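Uncharacterized protein (Pseudomonas aeruginosa PAO1, PDB 6TCB) is of unknown function but binds calcium, as a small protein of helices and a short antiparallel sheet whose assembly contains two copies of the chain. Local coordinates at residues Leu53-Asp57 / Ala74-Ala78; Arg21-Trp25 / Leu90-Leu94. Where two conformers were deposited one is given. Residues are numbered along the deposited sequence.

Contact 1: residues Leu53-Asp57 / Ala74-Ala78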
loop_
_atom_site.group_PDB
_atom_site.type_symbol
_atom_site.label_atom_id
_atom_site.label_comp_id
_atom_site.label_asym_id
_atom_site.label_seq_id
_atom_site.Cartn_x
_atom_site.Cartn_y
_atom_site.Cartn_z
ATOM N N LEU A 53 -3.371 1.738 -4.805
ATOM C CA LEU A 53 -4.359 0.973 -5.534
ATOM C C LEU A 53 -4.427 1.437 -6.984
ATOM O O LEU A 53 -4.155 2.599 -7.303
ATOM C CB LEU A 53 -5.734 1.134 -4.876
ATOM C CG LEU A 53 -5.817 0.543 -3.475
ATOM C CD1 LEU A 53 -6.790 1.282 -2.570
ATOM C CD2 LEU A 53 -6.174 -0.947 -3.579
ATOM N N GLU A 54 -4.767 0.501 -7.862
ATOM C CA GLU A 54 -4.897 0.783 -9.290
ATOM C C GLU A 54 -3.631 1.409 -9.861
ATOM O O GLU A 54 -3.680 2.178 -10.825
ATOM C CB GLU A 54 -6.118 1.658 -9.578
ATOM C CG GLU A 54 -7.422 1.034 -9.159
ATOM C CD GLU A 54 -7.809 -0.149 -10.020
ATOM O OE1 GLU A 54 -7.486 -0.155 -11.232
ATOM O OE2 GLU A 54 -8.445 -1.076 -9.483
ATOM N N GLY A 55 -2.481 1.083 -9.275
ATOM C CA GLY A 55 -1.205 1.554 -9.749
ATOM C C GLY A 55 -0.745 2.891 -9.204
ATOM O O GLY A 55 0.468 3.091 -9.037
ATOM N N PHE A 56 -1.677 3.822 -8.954
ATOM C CA PHE A 56 -1.326 5.205 -8.650
ATOM C C PHE A 56 -2.396 5.947 -7.846
ATOM O O PHE A 56 -2.551 7.167 -7.996
ATOM C CB PHE A 56 -1.080 5.993 -9.953
ATOM C CG PHE A 56 -0.030 5.396 -10.830
ATOM C CD1 PHE A 56 1.303 5.696 -10.626
ATOM C CD2 PHE A 56 -0.370 4.519 -11.848
ATOM C CE1 PHE A 56 2.273 5.134 -11.419
ATOM C CE2 PHE A 56 0.605 3.954 -12.643
ATOM C CZ PHE A 56 1.923 4.255 -12.423
ATOM N N ASP A 57 -3.131 5.246 -6.988
ATOM C CA ASP A 57 -4.113 5.899 -6.125
ATOM C C ASP A 57 -3.767 5.588 -4.669
ATOM O O ASP A 57 -4.130 4.519 -4.154
ATOM C CB ASP A 57 -5.530 5.399 -6.467
ATOM C CG ASP A 57 -6.657 6.348 -6.009
ATOM O OD1 ASP A 57 -6.381 7.410 -5.403
ATOM O OD2 ASP A 57 -7.840 6.017 -6.290
ATOM N N ALA A 74 -11.458 1.778 -4.865
ATOM C CA ALA A 74 -10.482 2.270 -5.830
ATOM C C ALA A 74 -10.864 1.898 -7.253
ATOM O O ALA A 74 -10.574 2.650 -8.191
ATOM C CB ALA A 74 -9.101 1.709 -5.496
ATOM N N ARG A 75 -11.490 0.733 -7.444
ATOM C CA ARG A 75 -11.928 0.343 -8.784
ATOM C C ARG A 75 -12.950 1.335 -9.323
ATOM O O ARG A 75 -12.880 1.757 -10.485
ATOM C CB ARG A 75 -12.507 -1.076 -8.753
ATOM C CG ARG A 75 -11.503 -2.129 -8.314
ATOM C CD ARG A 75 -12.067 -3.535 -8.389
ATOM N NE ARG A 75 -11.080 -4.526 -7.971
ATOM C CZ ARG A 75 -11.180 -5.302 -6.894
ATOM N NH1 ARG A 75 -12.237 -5.229 -6.089
ATOM N NH2 ARG A 75 -10.211 -6.170 -6.632
ATOM N N ALA A 76 -13.893 1.740 -8.483
ATOM C CA ALA A 76 -14.883 2.724 -8.899
ATOM C C ALA A 76 -14.259 4.097 -9.095
ATOM O O ALA A 76 -14.585 4.801 -10.056
ATOM C CB ALA A 76 -15.996 2.805 -7.853
ATOM N N ARG A 77 -13.379 4.505 -8.180
ATOM C CA ARG A 77 -12.665 5.766 -8.330
ATOM C C ARG A 77 -11.929 5.826 -9.661
ATOM O O ARG A 77 -11.907 6.871 -10.317
ATOM C CB ARG A 77 -11.676 5.913 -7.168
ATOM C CG ARG A 77 -12.310 6.190 -5.814
ATOM C CD ARG A 77 -11.322 6.055 -4.684
ATOM N NE ARG A 77 -10.160 6.926 -4.840
ATOM C CZ ARG A 77 -10.095 8.189 -4.432
ATOM N NH1 ARG A 77 -11.139 8.763 -3.855
ATOM N NH2 ARG A 77 -8.976 8.877 -4.604
ATOM N N ALA A 78 -11.316 4.714 -10.077
ATOM C CA ALA A 78 -10.562 4.730 -11.324
ATOM C C ALA A 78 -11.482 4.976 -12.511
ATOM O O ALA A 78 -11.154 5.767 -13.403
ATOM C CB ALA A 78 -9.782 3.428 -11.502
HETATM O O HOH W 1 -8.348 4.423 -8.354
#

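Contact 2: residues Arg21-Trp25 / Leu90-Leu94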
loop_
_atom_site.group_PDB
_atom_site.type_symbol
_atom_site.label_atom_id
_atom_site.label_comp_id
_atom_site.label_asym_id
_atom_site.label_seq_id
_atom_site.Cartn_x
_atom_site.Cartn_y
_atom_site.Cartn_z
ATOM N N ARG A 21 -13.612 6.261 10.956
ATOM C CA ARG A 21 -13.046 5.045 10.359
ATOM C C ARG A 21 -13.110 5.077 8.835
ATOM O O ARG A 21 -13.292 4.052 8.171
ATOM C CB ARG A 21 -13.676 3.782 10.942
ATOM C CG ARG A 21 -13.535 3.673 12.450
ATOM C CD ARG A 21 -12.075 3.635 12.884
ATOM N NE ARG A 21 -11.951 3.399 14.323
ATOM C CZ ARG A 21 -11.858 4.357 15.244
ATOM N NH1 ARG A 21 -11.869 5.637 14.892
ATOM N NH2 ARG A 21 -11.752 4.032 16.525
ATOM N N LEU A 22 -12.914 6.275 8.272
ATOM C CA LEU A 22 -12.861 6.433 6.831
ATOM C C LEU A 22 -11.416 6.502 6.360
ATOM O O LEU A 22 -10.550 7.040 7.061
ATOM C CB LEU A 22 -13.560 7.721 6.398
ATOM C CG LEU A 22 -15.075 7.715 6.569
ATOM C CD1 LEU A 22 -15.627 9.081 6.200
ATOM C CD2 LEU A 22 -15.697 6.606 5.743
ATOM N N PRO A 23 -11.130 6.011 5.158
ATOM C CA PRO A 23 -9.779 6.149 4.606
ATOM C C PRO A 23 -9.508 7.582 4.168
ATOM O O PRO A 23 -10.426 8.355 3.875
ATOM C CB PRO A 23 -9.794 5.198 3.409
ATOM C CG PRO A 23 -11.222 5.226 2.955
ATOM C CD PRO A 23 -12.064 5.390 4.197
ATOM N N TYR A 24 -8.217 7.926 4.116
ATOM C CA TYR A 24 -7.745 9.232 3.650
ATOM C C TYR A 24 -7.035 9.057 2.310
ATOM O O TYR A 24 -5.868 8.643 2.255
ATOM C CB TYR A 24 -6.811 9.876 4.663
ATOM C CG TYR A 24 -6.292 11.253 4.300
ATOM C CD1 TYR A 24 -7.038 12.142 3.532
ATOM C CD2 TYR A 24 -5.042 11.677 4.746
ATOM C CE1 TYR A 24 -6.551 13.405 3.231
ATOM C CE2 TYR A 24 -4.556 12.947 4.463
ATOM C CZ TYR A 24 -5.319 13.802 3.705
ATOM O OH TYR A 24 -4.846 15.054 3.413
ATOM N N TRP A 25 -7.751 9.366 1.230
ATOM C CA TRP A 25 -7.173 9.370 -0.107
ATOM C C TRP A 25 -6.385 10.658 -0.267
ATOM O O TRP A 25 -6.953 11.754 -0.172
ATOM C CB TRP A 25 -8.285 9.288 -1.153
ATOM C CG TRP A 25 -9.142 8.059 -1.029
ATOM C CD1 TRP A 25 -10.304 7.952 -0.344
ATOM C CD2 TRP A 25 -8.926 6.773 -1.645
ATOM N NE1 TRP A 25 -10.810 6.694 -0.462
ATOM C CE2 TRP A 25 -9.988 5.946 -1.260
ATOM C CE3 TRP A 25 -7.923 6.245 -2.466
ATOM C CZ2 TRP A 25 -10.090 4.616 -1.665
ATOM C CZ3 TRP A 25 -8.020 4.925 -2.868
ATOM C CH2 TRP A 25 -9.095 4.123 -2.468
ATOM N N LEU A 90 -14.743 12.009 -6.082
ATOM C CA LEU A 90 -14.636 10.562 -6.161
ATOM C C LEU A 90 -15.077 9.926 -4.849
ATOM O O LEU A 90 -14.940 10.533 -3.783
ATOM C CB LEU A 90 -13.199 10.145 -6.444
ATOM C CG LEU A 90 -12.601 10.685 -7.736
ATOM C CD1 LEU A 90 -11.139 10.264 -7.816
ATOM C CD2 LEU A 90 -13.346 10.228 -8.974
ATOM N N PRO A 91 -15.596 8.704 -4.906
ATOM C CA PRO A 91 -16.058 8.044 -3.682
ATOM C C PRO A 91 -14.927 7.841 -2.688
ATOM O O PRO A 91 -13.791 7.521 -3.057
ATOM C CB PRO A 91 -16.599 6.696 -4.174
ATOM C CG PRO A 91 -16.805 6.869 -5.629
ATOM C CD PRO A 91 -15.866 7.911 -6.117
ATOM N N VAL A 92 -15.263 8.024 -1.422
ATOM C CA VAL A 92 -14.334 7.797 -0.318
ATOM C C VAL A 92 -14.380 6.346 0.139
ATOM O O VAL A 92 -13.339 5.722 0.362
ATOM C CB VAL A 92 -14.639 8.773 0.834
ATOM C CG1 VAL A 92 -13.832 8.401 2.065
ATOM C CG2 VAL A 92 -14.337 10.201 0.409
ATOM N N LEU A 93 -15.574 5.781 0.273
ATOM C CA LEU A 93 -15.727 4.387 0.681
ATOM C C LEU A 93 -17.097 3.939 0.208
ATOM O O LEU A 93 -18.102 4.518 0.626
ATOM C CB LEU A 93 -15.609 4.265 2.193
ATOM C CG LEU A 93 -15.562 2.848 2.760
ATOM C CD1 LEU A 93 -14.307 2.137 2.301
ATOM C CD2 LEU A 93 -15.651 2.887 4.283
ATOM N N LEU A 94 -17.146 2.937 -0.661
ATOM C CA LEU A 94 -18.422 2.493 -1.203
ATOM C C LEU A 94 -19.374 2.006 -0.119
ATOM O O LEU A 94 -18.949 1.530 0.935
ATOM C CB LEU A 94 -18.208 1.384 -2.222
ATOM C CG LEU A 94 -17.501 1.842 -3.498
ATOM C CD1 LEU A 94 -17.305 0.632 -4.389
ATOM C CD2 LEU A 94 -18.265 2.937 -4.223
ATOM O OXT LEU A 94 -20.591 2.091 -0.294
#

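Contact 1: residues Leu53-Asp57 / Ala74-Ala78
Leu53 lies over Ala74, CB to CB at 3.5 Å, where the turn of a beta hairpin meets helix 67-82. The hairpin links antiparallel strands 48-53 and 57-62 and carries a classic beta bulge, Phe56 and Asp57 both facing Leu53; paired backbone bonds, Leu53 N to Asp57 O (3.0 Å) and Asp57 N to Leu53 O (2.9 Å), close it. Gly55 adopts backbone angles at which a CB would strike the preceding carbonyl oxygen. Small Ala74 and Ala78 let the turn come close: Glu54 CG lies 4.1 Å from CB of each, while its carboxylate stays exposed beside Arg75. Buried Asp57 answers Arg77 with a two-pronged salt bridge, NE to OD2 at 2.9 Å and NH2 to OD1 at 3.1 Å, both nearly linear. Arg81, one helical turn on, is a second partner of Asp57. Between turn and helix a water donates to Asp57 OD2 at 2.7 Å and to Ala74 O at 2.9 Å.

Contact 2: residues Arg21-Trp25 / Leu90-Leu94
Pro23 and Val92 form the apolar centre, Pro23 CD lying 4.1 Å from Val92 CG1. The compact, puckered ring of Pro23 offers CD and CG to the C-terminal tail, CG lying 3.4 Å from the carbonyl oxygen Val92 O. Leu93 CB packs 4.2 Å from Pro23 CD, and the leucine tips meet at 4.0 Å between Leu22 CD2 and Leu93 CD2. Just before Leu22, Arg21 takes a positive phi as the C-prime residue of the Schellman motif that ends helix 3-18, so the chain turns out of the helix and runs toward the short edge strand 24-25. Tyr24 and Trp25 then point to opposite sides, as neighbours on a strand do: Tyr24 away from the tail to pack on helix 3-18, Trp25 toward it. The indole gives the contact its polar edge, for Trp25 NE1 donates a hydrogen bond to Val92 O at 2.8 Å, with an N-H...O angle of 167° and the oxygen near the ring plane. Tryptophan suits this place because its broad ring can pack against neighbours while its one N-H reaches a backbone acceptor. Since that acceptor is a main-chain carbonyl, the bond holds the tail's backbone at this point and does not call for any particular side chain at Val92.

How the contacts relate
The two contacts lie with centres about 12 Å apart and meet directly. Along the chain, contact 2 joins the segment just after the first helix to the C-terminal tail, and both segments of contact 1 lie between them in sequence. Strands 24-25 and 48-53 flank 57-62 in the antiparallel sheet. Arg77 of helix 67-82 ties the contacts together: it makes a cation-pi interaction with Trp25, and its NH1 lies 3.0 Å from Pro91 O, a probable hydrogen bond. Sheet, helix and C-terminal tail thus converge on one arginine. Asp66 and Asp68, calcium ligands seen in a structure of this protein though without the ion on this chain here, lie nearby, the side chain of Asp66 about 7 Å from that of Leu93.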